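Local atomic coordinates of putative esterase MT1895 (Mycobacterium tuberculosis, PDB entry 3S4K), a protein that probably hydrolyses acyl-CoA thioesters, perhaps 1,4-dihydroxy-2-naphthoyl-CoA, as a hotdog-fold thioesterase of the PaaI family. Residues A[36-41]-A[103-108]; A[58-63]-A[89-94]; A[69-74]-A[114-119]; A[83-88]-A[136-141]. One frame throughout, in Å; residues are numbered along the deposited sequence. Where two conformers were deposited one is given.

Interaction 1 of 4, residues A[36-41]-A[103-108]; sequences GARAQL and YGTAEP
Arg-38 and Thr-105 run alongside each other in a non-hydrogen-bonded pair of two antiparallel strands. With CG of Arg-38 anti to the carbonyl carbon (chi1 -58°) and the chain extended as far as NE, the arginine runs past the threonine. Its CG comes to 3.5 Å from Thr-105 OG1, and the methyl CG2 of Thr-105 sits over the centre of one guanidinium face, 3.7 Å from Arg-38 CZ. NE of the arginine is taken by a salt bridge to Glu-31 on strand 28-33. On the same face of the sheet Gln-40 is paired with Tyr-103. CG of Gln-40 stands between the backbone N and the carbonyl carbon (chi1 64°), and the amide meets the ring nearly perpendicular, the planes 86° apart; Gln-40 OE1 approaches the ring edge, 3.3 Å from Tyr-103 CE2. The other face carries Ala-37, Ala-39 and Ala-106, whose small methyls pack on Ile-66 of helix 56-75. Between the faces the backbones join through Gly-104 N to Ala-39 O (2.8 Å), Ala-39 N to Gly-104 O (3.1 Å) and Ala-106 N to Ala-37 O (2.8 Å). The chemistry divides accordingly: small residues on the helix side are consistent with the close approach of Ile-66 and Met-62, while on the face of Arg-38 and Tyr-103 long polar chains lie against their neighbours, oxygen to ring edge and methyl over guanidinium.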
loop_
_atom_site.group_PDB
_atom_site.type_symbol
_atom_site.label_atom_id
_atom_site.label_comp_id
_atom_site.label_asym_id
_atom_site.label_seq_id
_atom_site.Cartn_x
_atom_site.Cartn_y
_atom_site.Cartn_z
ATOM N N GLY A 36 -10.872 6.622 -16.528
ATOM C CA GLY A 36 -9.616 6.201 -15.951
ATOM C C GLY A 36 -8.600 7.294 -15.698
ATOM O O GLY A 36 -8.866 8.469 -15.890
ATOM N N ALA A 37 -7.439 6.850 -15.227
ATOM C CA ALA A 37 -6.301 7.694 -14.957
ATOM C C ALA A 37 -4.996 6.948 -15.158
ATOM O O ALA A 37 -4.939 5.696 -15.114
ATOM C CB ALA A 37 -6.367 8.272 -13.538
ATOM N N ARG A 38 -3.959 7.723 -15.412
ATOM C CA ARG A 38 -2.608 7.207 -15.593
ATOM C C ARG A 38 -1.608 8.124 -14.886
ATOM O O ARG A 38 -1.721 9.351 -14.941
ATOM C CB ARG A 38 -2.251 7.048 -17.079
ATOM C CG ARG A 38 -3.222 6.109 -17.865
ATOM C CD ARG A 38 -2.826 5.944 -19.313
ATOM N NE ARG A 38 -3.999 5.468 -20.052
ATOM C CZ ARG A 38 -4.099 4.342 -20.761
ATOM N NH1 ARG A 38 -3.061 3.524 -20.957
ATOM N NH2 ARG A 38 -5.278 4.052 -21.320
ATOM N N ALA A 39 -0.630 7.514 -14.221
ATOM C CA ALA A 39 0.419 8.276 -13.555
ATOM C C ALA A 39 1.680 7.466 -13.479
ATOM O O ALA A 39 1.682 6.258 -13.732
ATOM C CB ALA A 39 -0.027 8.710 -12.137
ATOM N N GLN A 40 2.768 8.143 -13.134
ATOM C CA GLN A 40 4.079 7.543 -13.240
ATOM C C GLN A 40 5.019 8.104 -12.199
ATOM O O GLN A 40 4.873 9.257 -11.784
ATOM C CB GLN A 40 4.630 7.800 -14.620
ATOM C CG GLN A 40 4.863 9.273 -14.933
ATOM C CD GLN A 40 5.008 9.511 -16.429
ATOM O OE1 GLN A 40 4.282 8.933 -17.225
ATOM N NE2 GLN A 40 5.940 10.360 -16.801
ATOM N N LEU A 41 6.003 7.300 -11.810
ATOM C CA LEU A 41 7.059 7.787 -10.921
ATOM C C LEU A 41 8.392 7.154 -11.272
ATOM O O LEU A 41 8.466 6.102 -11.927
ATOM C CB LEU A 41 6.729 7.574 -9.428
ATOM C CG LEU A 41 6.622 6.170 -8.813
ATOM C CD1 LEU A 41 7.981 5.492 -8.614
ATOM C CD2 LEU A 41 5.852 6.233 -7.480
ATOM N N TYR A 103 4.873 2.966 -14.463
ATOM C CA TYR A 103 3.741 3.617 -15.074
ATOM C C TYR A 103 2.493 2.818 -14.714
ATOM O O TYR A 103 2.464 1.595 -14.924
ATOM C CB TYR A 103 3.924 3.569 -16.597
ATOM C CG TYR A 103 5.160 4.289 -17.096
ATOM C CD1 TYR A 103 6.388 3.632 -17.259
ATOM C CD2 TYR A 103 5.092 5.644 -17.418
ATOM C CE1 TYR A 103 7.520 4.328 -17.721
ATOM C CE2 TYR A 103 6.207 6.324 -17.859
ATOM C CZ TYR A 103 7.400 5.664 -18.021
ATOM O OH TYR A 103 8.485 6.405 -18.444
ATOM N N GLY A 104 1.483 3.481 -14.150
ATOM C CA GLY A 104 0.209 2.828 -13.834
ATOM C C GLY A 104 -0.972 3.337 -14.622
ATOM O O GLY A 104 -1.060 4.533 -14.918
ATOM N N THR A 105 -1.891 2.436 -14.957
ATOM C CA THR A 105 -3.152 2.778 -15.598
ATOM C C THR A 105 -4.304 2.159 -14.816
ATOM O O THR A 105 -4.251 0.973 -14.520
ATOM C CB THR A 105 -3.204 2.197 -17.006
ATOM O OG1 THR A 105 -2.176 2.778 -17.811
ATOM C CG2 THR A 105 -4.568 2.443 -17.657
ATOM N N ALA A 106 -5.330 2.965 -14.527
ATOM C CA ALA A 106 -6.566 2.501 -13.890
ATOM C C ALA A 106 -7.639 2.290 -14.950
ATOM O O ALA A 106 -7.828 3.159 -15.809
ATOM C CB ALA A 106 -7.069 3.476 -12.854
ATOM N N GLU A 107 -8.308 1.138 -14.871
ATOM C CA GLU A 107 -9.475 0.764 -15.694
ATOM C C GLU A 107 -10.612 0.407 -14.761
ATOM O O GLU A 107 -10.383 -0.173 -13.706
ATOM C CB GLU A 107 -9.228 -0.518 -16.478
ATOM C CG GLU A 107 -8.106 -0.600 -17.411
ATOM C CD GLU A 107 -7.868 -2.063 -17.739
ATOM O OE1 GLU A 107 -8.803 -2.717 -18.284
ATOM O OE2 GLU A 107 -6.809 -2.578 -17.358
ATOM N N PRO A 108 -11.858 0.708 -15.147
ATOM C CA PRO A 108 -12.981 0.445 -14.286
ATOM C C PRO A 108 -13.490 -0.997 -14.329
ATOM O O PRO A 108 -13.612 -1.595 -15.407
ATOM C CB PRO A 108 -14.035 1.408 -14.809
ATOM C CG PRO A 108 -13.757 1.489 -16.267
ATOM C CD PRO A 108 -12.261 1.399 -16.381
#

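Interaction 2 of 4, residues A[58-63]-A[89-94]; sequences VYCAMI and NNTDFV. With EDO (1,2-ethanediol), chain D.
Cys-60 points its sulfur at the rim of the Phe-93 ring. SG lies 3.8 Å from Phe-93 CZ and 5.0 Å from the ring centroid, 75° off the ring normal, a sulfur-aromatic contact made at the edge. CG of Phe-93 is anti to the carbonyl carbon (chi1 -54°), and the ring beyond it reaches back to the helix, where it also touches Tyr-59, CD1 of the phenylalanine lying 4.3 Å from CD2 of the tyrosine. One turn on, Ile-63 and Thr-91 meet tip to tip, Ile-63 CD1 being 3.6 Å from Thr-91 OG1. Ile-63 crosses Asn-89 at about a right angle, with its CG2 against the amide nitrogen. That amide is used at both ends. Thr-91 OG1 donates to Asn-89 OD1 at 2.8 Å, in the plane of that carbonyl, while Asn-89 ND2 gives a bent bond to Cys-60 O (3.1 Å, 140° at the hydrogen) and a further one to Glu-64 OE1. Together these bonds fix the rotation of the buried amide. Residues 89-92 also pair antiparallel with a strand of the second subunit, and Cys-60 packs on Cys-60 of that subunit. An ethanediol, probably from the crystallisation liquor, hydrogen-bonds to Phe-93 O. A long central helix wrapped by a curved antiparallel sheet that runs on into the partner is the hallmark of the hotdog fold and its dimer.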
loop_
_atom_site.group_PDB
_atom_site.type_symbol
_atom_site.label_atom_id
_atom_site.label_comp_id
_atom_site.label_asym_id
_atom_site.label_seq_id
_atom_site.Cartn_x
_atom_site.Cartn_y
_atom_site.Cartn_z
ATOM N N VAL A 58 5.082 1.102 -1.996
ATOM C CA VAL A 58 5.109 2.143 -3.038
ATOM C C VAL A 58 4.079 1.852 -4.115
ATOM O O VAL A 58 3.287 2.726 -4.494
ATOM C CB VAL A 58 6.518 2.239 -3.665
ATOM C CG1 VAL A 58 6.551 3.094 -4.954
ATOM C CG2 VAL A 58 7.511 2.742 -2.629
ATOM N N TYR A 59 4.064 0.603 -4.569
ATOM C CA TYR A 59 3.071 0.147 -5.539
ATOM C C TYR A 59 1.655 0.182 -4.969
ATOM O O TYR A 59 0.739 0.650 -5.638
ATOM C CB TYR A 59 3.366 -1.267 -6.038
ATOM C CG TYR A 59 4.675 -1.400 -6.789
ATOM C CD1 TYR A 59 5.012 -0.522 -7.801
ATOM C CD2 TYR A 59 5.541 -2.448 -6.523
ATOM C CE1 TYR A 59 6.211 -0.642 -8.493
ATOM C CE2 TYR A 59 6.743 -2.589 -7.212
ATOM C CZ TYR A 59 7.068 -1.700 -8.194
ATOM O OH TYR A 59 8.251 -1.856 -8.879
ATOM N N CYS A 60 1.467 -0.345 -3.767
ATOM C CA CYS A 60 0.180 -0.160 -3.083
ATOM C C CYS A 60 -0.317 1.281 -3.119
ATOM O O CYS A 60 -1.469 1.547 -3.419
ATOM C CB CYS A 60 0.282 -0.625 -1.657
ATOM S SG CYS A 60 0.571 -2.381 -1.463
ATOM N N ALA A 61 0.573 2.218 -2.814
ATOM C CA ALA A 61 0.212 3.617 -2.736
ATOM C C ALA A 61 -0.121 4.221 -4.093
ATOM O O ALA A 61 -1.080 4.980 -4.259
ATOM C CB ALA A 61 1.364 4.405 -2.055
ATOM N N MET A 62 0.693 3.870 -5.076
ATOM C CA MET A 62 0.477 4.264 -6.476
ATOM C C MET A 62 -0.896 3.815 -6.948
ATOM O O MET A 62 -1.680 4.588 -7.526
ATOM C CB MET A 62 1.502 3.596 -7.395
ATOM C CG MET A 62 2.799 4.328 -7.605
ATOM S SD MET A 62 3.657 3.595 -9.029
ATOM C CE MET A 62 2.763 4.251 -10.433
ATOM N N ILE A 63 -1.185 2.549 -6.698
ATOM C CA ILE A 63 -2.451 1.932 -7.074
ATOM C C ILE A 63 -3.588 2.672 -6.376
ATOM O O ILE A 63 -4.577 3.017 -6.994
ATOM C CB ILE A 63 -2.396 0.407 -6.771
ATOM C CG1 ILE A 63 -1.547 -0.280 -7.835
ATOM C CG2 ILE A 63 -3.823 -0.243 -6.634
ATOM C CD1 ILE A 63 -0.967 -1.609 -7.404
ATOM N N ASN A 89 -7.867 -2.276 -0.633
ATOM C CA ASN A 89 -6.798 -2.227 -1.640
ATOM C C ASN A 89 -6.109 -3.583 -1.625
ATOM O O ASN A 89 -5.543 -3.997 -0.580
ATOM C CB ASN A 89 -5.792 -1.096 -1.344
ATOM C CG ASN A 89 -4.584 -1.069 -2.311
ATOM O OD1 ASN A 89 -3.953 -2.102 -2.619
ATOM N ND2 ASN A 89 -4.195 0.160 -2.716
ATOM N N ASN A 90 -6.179 -4.283 -2.758
ATOM C CA ASN A 90 -5.678 -5.650 -2.864
ATOM C C ASN A 90 -4.719 -5.690 -4.029
ATOM O O ASN A 90 -5.145 -5.643 -5.183
ATOM C CB ASN A 90 -6.827 -6.633 -3.066
ATOM C CG ASN A 90 -6.387 -8.076 -2.908
ATOM O OD1 ASN A 90 -5.288 -8.418 -3.252
ATOM N ND2 ASN A 90 -7.257 -8.918 -2.361
ATOM N N THR A 91 -3.420 -5.731 -3.687
ATOM C CA THR A 91 -2.333 -5.590 -4.643
ATOM C C THR A 91 -1.520 -6.858 -4.713
ATOM O O THR A 91 -1.128 -7.426 -3.678
ATOM C CB THR A 91 -1.391 -4.442 -4.245
ATOM O OG1 THR A 91 -2.114 -3.223 -4.340
ATOM C CG2 THR A 91 -0.213 -4.424 -5.186
ATOM N N ASP A 92 -1.254 -7.294 -5.941
ATOM C CA ASP A 92 -0.379 -8.440 -6.186
ATOM C C ASP A 92 0.929 -7.892 -6.713
ATOM O O ASP A 92 0.944 -7.010 -7.579
ATOM C CB ASP A 92 -1.007 -9.393 -7.212
ATOM C CG ASP A 92 -2.248 -10.047 -6.700
ATOM O OD1 ASP A 92 -2.164 -10.884 -5.746
ATOM O OD2 ASP A 92 -3.329 -9.730 -7.232
ATOM N N PHE A 93 2.018 -8.393 -6.146
ATOM C CA PHE A 93 3.357 -8.033 -6.545
ATOM C C PHE A 93 3.865 -9.089 -7.508
ATOM O O PHE A 93 3.801 -10.285 -7.223
ATOM C CB PHE A 93 4.250 -7.967 -5.314
ATOM C CG PHE A 93 3.723 -7.064 -4.236
ATOM C CD1 PHE A 93 3.540 -5.699 -4.470
ATOM C CD2 PHE A 93 3.392 -7.576 -2.995
ATOM C CE1 PHE A 93 3.068 -4.867 -3.481
ATOM C CE2 PHE A 93 2.915 -6.738 -1.995
ATOM C CZ PHE A 93 2.741 -5.374 -2.247
ATOM N N VAL A 94 4.408 -8.649 -8.639
ATOM C CA VAL A 94 4.751 -9.546 -9.714
ATOM C C VAL A 94 6.246 -9.655 -9.981
ATOM O O VAL A 94 6.733 -10.757 -10.171
ATOM C CB VAL A 94 3.994 -9.132 -11.018
ATOM C CG1 VAL A 94 4.276 -10.101 -12.164
ATOM C CG2 VAL A 94 2.491 -9.056 -10.757
HETATM C C1 EDO D . 2.352 -12.740 -8.890
HETATM O O1 EDO D . 1.802 -12.059 -7.759
HETATM C C2 EDO D . 3.601 -13.513 -8.492
HETATM O O2 EDO D . 3.267 -14.558 -7.560
#

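Interaction 3 of 4, residues A[69-74]-A[114-119]; sequences MAAFAW and RQQLWL
Gln-116 and Trp-118, both pointing toward helix 56-75, make the contact with its residues Ala-70, Ala-71 and Trp-74. Gln-116 comes first: its chain, extended beyond CG, carries the amide to the helix backbone, and NE2 donates to Ala-71 O at 3.0 Å. The donor stands above the carbonyl plane, 42° out of it, although the acceptor lies close to the plane of the glutamine amide. The same NE2 is bonded to Asn-139 OD1 on strand 129-140. Gln-116 NE2 also sits at the edge of the Trp-74 indole, 3.6 Å from Trp-74 CE3, with amide and ring planes 63° apart. This is helix-on-sheet packing of the hotdog fold, near the C-terminal end of the long helix. Two residues on, Trp-118 turns its indole back along the strand, and its NE1 donates to Gln-116 OE1 at 2.9 Å. The amide is thereby gripped from both ends, at OE1 by the indole and at NE2 by Ala-71 and Asn-139. One face of the Trp-118 ring takes Ala-70 CB as a CH-pi contact, 3.6 Å from the centroid of the six-membered ring and 8° off its normal. Ala-71 CB approaches obliquely, 3.5 Å from Trp-118 NE1, and Trp-74 CB lies at the edge of the Trp-118 indole.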
loop_
_atom_site.group_PDB
_atom_site.type_symbol
_atom_site.label_atom_id
_atom_site.label_comp_id
_atom_site.label_asym_id
_atom_site.label_seq_id
_atom_site.Cartn_x
_atom_site.Cartn_y
_atom_site.Cartn_z
ATOM N N MET A 69 -8.280 8.795 -7.808
ATOM C CA MET A 69 -8.475 9.988 -8.632
ATOM C C MET A 69 -9.425 9.680 -9.803
ATOM O O MET A 69 -10.313 10.486 -10.117
ATOM C CB MET A 69 -7.137 10.557 -9.127
ATOM C CG MET A 69 -6.248 11.078 -7.998
ATOM S SD MET A 69 -6.969 12.446 -7.049
ATOM C CE MET A 69 -7.365 13.487 -8.396
ATOM N N ALA A 70 -9.279 8.499 -10.405
ATOM C CA ALA A 70 -10.210 8.050 -11.449
ATOM C C ALA A 70 -11.640 8.016 -10.874
ATOM O O ALA A 70 -12.616 8.469 -11.508
ATOM C CB ALA A 70 -9.807 6.665 -11.991
ATOM N N ALA A 71 -11.756 7.476 -9.666
ATOM C CA ALA A 71 -13.065 7.309 -9.024
ATOM C C ALA A 71 -13.720 8.653 -8.746
ATOM O O ALA A 71 -14.910 8.839 -8.979
ATOM C CB ALA A 71 -12.932 6.473 -7.754
ATOM N N PHE A 72 -12.929 9.607 -8.275
ATOM C CA PHE A 72 -13.446 10.937 -8.025
ATOM C C PHE A 72 -13.875 11.603 -9.334
ATOM O O PHE A 72 -14.924 12.231 -9.403
ATOM C CB PHE A 72 -12.393 11.768 -7.340
ATOM C CG PHE A 72 -12.866 13.122 -6.966
ATOM C CD1 PHE A 72 -13.441 13.350 -5.722
ATOM C CD2 PHE A 72 -12.729 14.189 -7.852
ATOM C CE1 PHE A 72 -13.876 14.629 -5.355
ATOM C CE2 PHE A 72 -13.166 15.467 -7.496
ATOM C CZ PHE A 72 -13.749 15.685 -6.253
ATOM N N ALA A 73 -13.066 11.446 -10.376
ATOM C CA ALA A 73 -13.410 12.003 -11.671
ATOM C C ALA A 73 -14.711 11.434 -12.214
ATOM O O ALA A 73 -15.528 12.178 -12.731
ATOM C CB ALA A 73 -12.266 11.802 -12.691
ATOM N N TRP A 74 -14.908 10.128 -12.114
ATOM C CA TRP A 74 -16.144 9.538 -12.604
ATOM C C TRP A 74 -17.339 10.034 -11.776
ATOM O O TRP A 74 -18.364 10.426 -12.338
ATOM C CB TRP A 74 -16.080 8.014 -12.591
ATOM C CG TRP A 74 -17.335 7.396 -13.076
ATOM C CD1 TRP A 74 -17.701 7.205 -14.373
ATOM C CD2 TRP A 74 -18.425 6.933 -12.272
ATOM N NE1 TRP A 74 -18.951 6.601 -14.432
ATOM C CE2 TRP A 74 -19.408 6.428 -13.150
ATOM C CE3 TRP A 74 -18.649 6.859 -10.887
ATOM C CZ2 TRP A 74 -20.609 5.899 -12.693
ATOM C CZ3 TRP A 74 -19.856 6.304 -10.435
ATOM C CH2 TRP A 74 -20.810 5.838 -11.335
ATOM N N ARG A 114 -23.394 3.276 -4.979
ATOM C CA ARG A 114 -22.763 3.225 -3.656
ATOM C C ARG A 114 -21.265 3.006 -3.672
ATOM O O ARG A 114 -20.559 3.540 -2.804
ATOM C CB ARG A 114 -23.426 2.156 -2.776
ATOM C CG ARG A 114 -24.780 2.586 -2.286
ATOM C CD ARG A 114 -25.509 1.492 -1.551
ATOM N NE ARG A 114 -24.836 1.165 -0.287
ATOM C CZ ARG A 114 -25.414 0.595 0.761
ATOM N NH1 ARG A 114 -26.705 0.276 0.732
ATOM N NH2 ARG A 114 -24.690 0.332 1.842
ATOM N N GLN A 115 -20.791 2.168 -4.604
ATOM C CA GLN A 115 -19.350 1.798 -4.641
ATOM C C GLN A 115 -18.756 1.831 -6.048
ATOM O O GLN A 115 -19.493 1.816 -7.055
ATOM C CB GLN A 115 -19.114 0.412 -4.010
ATOM C CG GLN A 115 -19.692 0.268 -2.553
ATOM C CD GLN A 115 -19.121 -0.927 -1.778
ATOM O OE1 GLN A 115 -17.999 -1.326 -1.984
ATOM N NE2 GLN A 115 -19.909 -1.476 -0.853
ATOM N N GLN A 116 -17.424 1.877 -6.086
ATOM C CA GLN A 116 -16.655 1.676 -7.289
ATOM C C GLN A 116 -15.548 0.673 -7.037
ATOM O O GLN A 116 -15.016 0.567 -5.923
ATOM C CB GLN A 116 -16.062 2.980 -7.853
ATOM C CG GLN A 116 -17.000 4.163 -7.872
ATOM C CD GLN A 116 -16.396 5.374 -8.530
ATOM O OE1 GLN A 116 -15.708 5.250 -9.565
ATOM N NE2 GLN A 116 -16.636 6.560 -7.944
ATOM N N LEU A 117 -15.178 -0.022 -8.102
ATOM C CA LEU A 117 -14.083 -0.948 -8.080
ATOM C C LEU A 117 -13.210 -0.646 -9.311
ATOM O O LEU A 117 -13.706 -0.676 -10.455
ATOM C CB LEU A 117 -14.620 -2.392 -8.032
ATOM C CG LEU A 117 -13.572 -3.494 -7.875
ATOM C CD1 LEU A 117 -12.946 -3.453 -6.502
ATOM C CD2 LEU A 117 -14.137 -4.882 -8.180
ATOM N N TRP A 118 -11.924 -0.355 -9.091
ATOM C CA TRP A 118 -10.972 -0.003 -10.147
ATOM C C TRP A 118 -9.768 -0.951 -10.143
ATOM O O TRP A 118 -9.304 -1.350 -9.077
ATOM C CB TRP A 118 -10.444 1.429 -9.979
ATOM C CG TRP A 118 -11.498 2.465 -10.296
ATOM C CD1 TRP A 118 -12.465 2.920 -9.476
ATOM C CD2 TRP A 118 -11.671 3.152 -11.538
ATOM N NE1 TRP A 118 -13.237 3.865 -10.109
ATOM C CE2 TRP A 118 -12.785 4.011 -11.392
ATOM C CE3 TRP A 118 -11.004 3.116 -12.765
ATOM C CZ2 TRP A 118 -13.226 4.849 -12.424
ATOM C CZ3 TRP A 118 -11.466 3.918 -13.790
ATOM C CH2 TRP A 118 -12.559 4.783 -13.610
ATOM N N LEU A 119 -9.289 -1.315 -11.338
ATOM C CA LEU A 119 -8.063 -2.100 -11.532
ATOM C C LEU A 119 -6.931 -1.161 -11.959
ATOM O O LEU A 119 -7.097 -0.349 -12.879
ATOM C CB LEU A 119 -8.264 -3.135 -12.639
ATOM C CG LEU A 119 -7.001 -3.802 -13.163
ATOM C CD1 LEU A 119 -6.407 -4.662 -12.067
ATOM C CD2 LEU A 119 -7.333 -4.666 -14.389
#

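Interaction 4 of 4, residues A[83-88]-A[136-141]; sequences SVVGVN and RLQNLE. With EDO (1,2-ethanediol), chain C.
The side chain of Arg-136 crosses that of Val-87 at a slant. Its CB lies 4.0 Å from Val-87 CG2; CG, anti to the backbone N (chi1 177°), comes closer to that methyl, at 3.6 Å, and CD is still beside it. The chain then bends at chi3 (-74°), and the guanidinium leads away from strand 83-88, and NH1 is hydrogen-bonded to Gln-115 OE1 on strand 115-123. The backbone beside it forms a classic beta bulge: Val-87 and Asn-88 both face Arg-136, and their two N-H groups converge on Arg-136 O, at 2.8 Å from Val-87 N and 3.2 Å from Asn-88 N. Arg-136 N returns a bond to Asn-88 O, whereas Asn-88 ND2 reaches Asn-90 and Asp-92 of the second subunit, with which this edge of the hotdog sheet continues. Beyond the bulge regular antiparallel pairing resumes. Val-84 crosses Leu-137 on the face toward helix 56-75, CG2 to CD2 at 3.8 Å, while on the other face Val-85 CG1 packs against Gln-138 CB at 3.5 Å and also touches Leu-140. Gly-86 N, at a non-hydrogen-bonded position, donates to an ethanediol that is also bound by Ser-96 OG of the second subunit. A water links Ser-83 OG with Glu-141 O.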
loop_
_atom_site.group_PDB
_atom_site.type_symbol
_atom_site.label_atom_id
_atom_site.label_comp_id
_atom_site.label_asym_id
_atom_site.label_seq_id
_atom_site.Cartn_x
_atom_site.Cartn_y
_atom_site.Cartn_z
ATOM N N SER A 83 -17.850 12.695 -3.037
ATOM C CA SER A 83 -16.450 12.352 -2.819
ATOM C C SER A 83 -16.317 10.839 -2.668
ATOM O O SER A 83 -17.311 10.102 -2.681
ATOM C CB SER A 83 -15.886 13.071 -1.597
ATOM O OG SER A 83 -16.635 12.757 -0.452
ATOM N N VAL A 84 -15.085 10.385 -2.563
ATOM C CA VAL A 84 -14.816 8.948 -2.426
ATOM C C VAL A 84 -13.891 8.646 -1.267
ATOM O O VAL A 84 -13.058 9.462 -0.868
ATOM C CB VAL A 84 -14.246 8.322 -3.736
ATOM C CG1 VAL A 84 -15.179 8.588 -4.907
ATOM C CG2 VAL A 84 -12.857 8.895 -4.079
ATOM N N VAL A 85 -14.031 7.441 -0.741
ATOM C CA VAL A 85 -13.174 6.966 0.329
ATOM C C VAL A 85 -12.799 5.535 0.049
ATOM O O VAL A 85 -13.656 4.718 -0.263
ATOM C CB VAL A 85 -13.880 7.096 1.703
ATOM C CG1 VAL A 85 -15.194 6.326 1.735
ATOM C CG2 VAL A 85 -12.959 6.610 2.837
ATOM N N GLY A 86 -11.509 5.230 0.115
ATOM C CA GLY A 86 -11.104 3.845 -0.070
ATOM C C GLY A 86 -11.609 2.947 1.048
ATOM O O GLY A 86 -11.623 3.348 2.230
ATOM N N VAL A 87 -12.012 1.735 0.690
ATOM C CA VAL A 87 -12.271 0.721 1.727
ATOM C C VAL A 87 -11.425 -0.533 1.590
ATOM O O VAL A 87 -11.201 -1.196 2.588
ATOM C CB VAL A 87 -13.765 0.369 1.901
ATOM C CG1 VAL A 87 -14.565 1.621 2.274
ATOM C CG2 VAL A 87 -14.311 -0.313 0.619
ATOM N N ASN A 88 -10.972 -0.898 0.390
ATOM C CA ASN A 88 -10.087 -2.065 0.269
ATOM C C ASN A 88 -9.106 -1.863 -0.859
ATOM O O ASN A 88 -9.468 -1.333 -1.896
ATOM C CB ASN A 88 -10.895 -3.351 0.089
ATOM C CG ASN A 88 -10.015 -4.594 -0.107
ATOM O OD1 ASN A 88 -9.688 -4.957 -1.241
ATOM N ND2 ASN A 88 -9.601 -5.213 0.995
ATOM N N ARG A 136 -11.341 -0.823 -3.948
ATOM C CA ARG A 136 -12.776 -0.678 -3.725
ATOM C C ARG A 136 -12.989 0.618 -2.964
ATOM O O ARG A 136 -12.323 0.855 -1.944
ATOM C CB ARG A 136 -13.317 -1.867 -2.954
ATOM C CG ARG A 136 -14.814 -1.775 -2.612
ATOM C CD ARG A 136 -15.282 -3.010 -1.910
ATOM N NE ARG A 136 -15.401 -4.127 -2.839
ATOM C CZ ARG A 136 -16.417 -4.327 -3.678
ATOM N NH1 ARG A 136 -17.438 -3.477 -3.759
ATOM N NH2 ARG A 136 -16.378 -5.375 -4.500
ATOM N N LEU A 137 -13.894 1.455 -3.475
ATOM C CA LEU A 137 -14.184 2.752 -2.884
ATOM C C LEU A 137 -15.669 2.885 -2.583
ATOM O O LEU A 137 -16.499 2.347 -3.297
ATOM C CB LEU A 137 -13.747 3.883 -3.820
ATOM C CG LEU A 137 -12.248 3.919 -4.139
ATOM C CD1 LEU A 137 -12.008 3.299 -5.519
ATOM C CD2 LEU A 137 -11.629 5.344 -3.969
ATOM N N GLN A 138 -15.973 3.645 -1.535
ATOM C CA GLN A 138 -17.310 4.120 -1.266
ATOM C C GLN A 138 -17.519 5.499 -1.867
ATOM O O GLN A 138 -16.665 6.379 -1.718
ATOM C CB GLN A 138 -17.518 4.243 0.255
ATOM C CG GLN A 138 -18.217 3.112 0.850
ATOM C CD GLN A 138 -18.535 3.311 2.335
ATOM O OE1 GLN A 138 -18.652 4.439 2.859
ATOM N NE2 GLN A 138 -18.681 2.209 3.011
ATOM N N ASN A 139 -18.654 5.700 -2.527
ATOM C CA ASN A 139 -19.078 7.033 -2.932
ATOM C C ASN A 139 -19.782 7.703 -1.754
ATOM O O ASN A 139 -20.640 7.099 -1.145
ATOM C CB ASN A 139 -20.039 6.944 -4.109
ATOM C CG ASN A 139 -19.389 6.346 -5.353
ATOM O OD1 ASN A 139 -18.195 6.559 -5.614
ATOM N ND2 ASN A 139 -20.178 5.590 -6.127
ATOM N N LEU A 140 -19.429 8.951 -1.466
ATOM C CA LEU A 140 -20.003 9.711 -0.364
ATOM C C LEU A 140 -20.776 10.864 -0.949
ATOM O O LEU A 140 -20.287 11.529 -1.852
ATOM C CB LEU A 140 -18.891 10.265 0.510
ATOM C CG LEU A 140 -17.973 9.232 1.150
ATOM C CD1 LEU A 140 -16.764 9.937 1.803
ATOM C CD2 LEU A 140 -18.742 8.376 2.157
ATOM N N GLU A 141 -21.970 11.114 -0.429
ATOM C CA GLU A 141 -22.825 12.141 -1.016
ATOM C C GLU A 141 -22.303 13.547 -0.759
ATOM O O GLU A 141 -21.547 13.782 0.177
ATOM C CB GLU A 141 -24.243 12.033 -0.471
ATOM C CG GLU A 141 -24.373 12.421 0.999
ATOM C CD GLU A 141 -25.666 11.921 1.597
ATOM O OE1 GLU A 141 -26.688 11.888 0.852
ATOM O OE2 GLU A 141 -25.662 11.552 2.791
HETATM C C1 EDO C . -8.980 5.544 2.438
HETATM O O1 EDO C . -9.173 6.538 1.406
HETATM C C2 EDO C . -8.380 6.169 3.699
HETATM O O2 EDO C . -9.344 6.908 4.462
HETATM O O HOH W 1 -18.893 14.477 -0.302
#

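All four contacts belong to one hotdog unit, a curved antiparallel sheet around helix 56-75. Interactions 2 and 3 share that helix, their centres about 16 Å apart, and set successive parts of it on strands 83-93 and 115-123. Interactions 1 and 4 are pairings within the sheet, centres about 18 Å apart. Interaction 3 touches both: Leu-119 meets Glu-107 through the backbone, and Gln-116 meets Asn-139. Along the chain, interaction 2 is nested inside the loop closed by interaction 1, whereas every other pair of contacts crosses, so the fold is interlocked in sequence. Strand 83-93, used by interactions 2 and 4, carries the sheet into the second subunit.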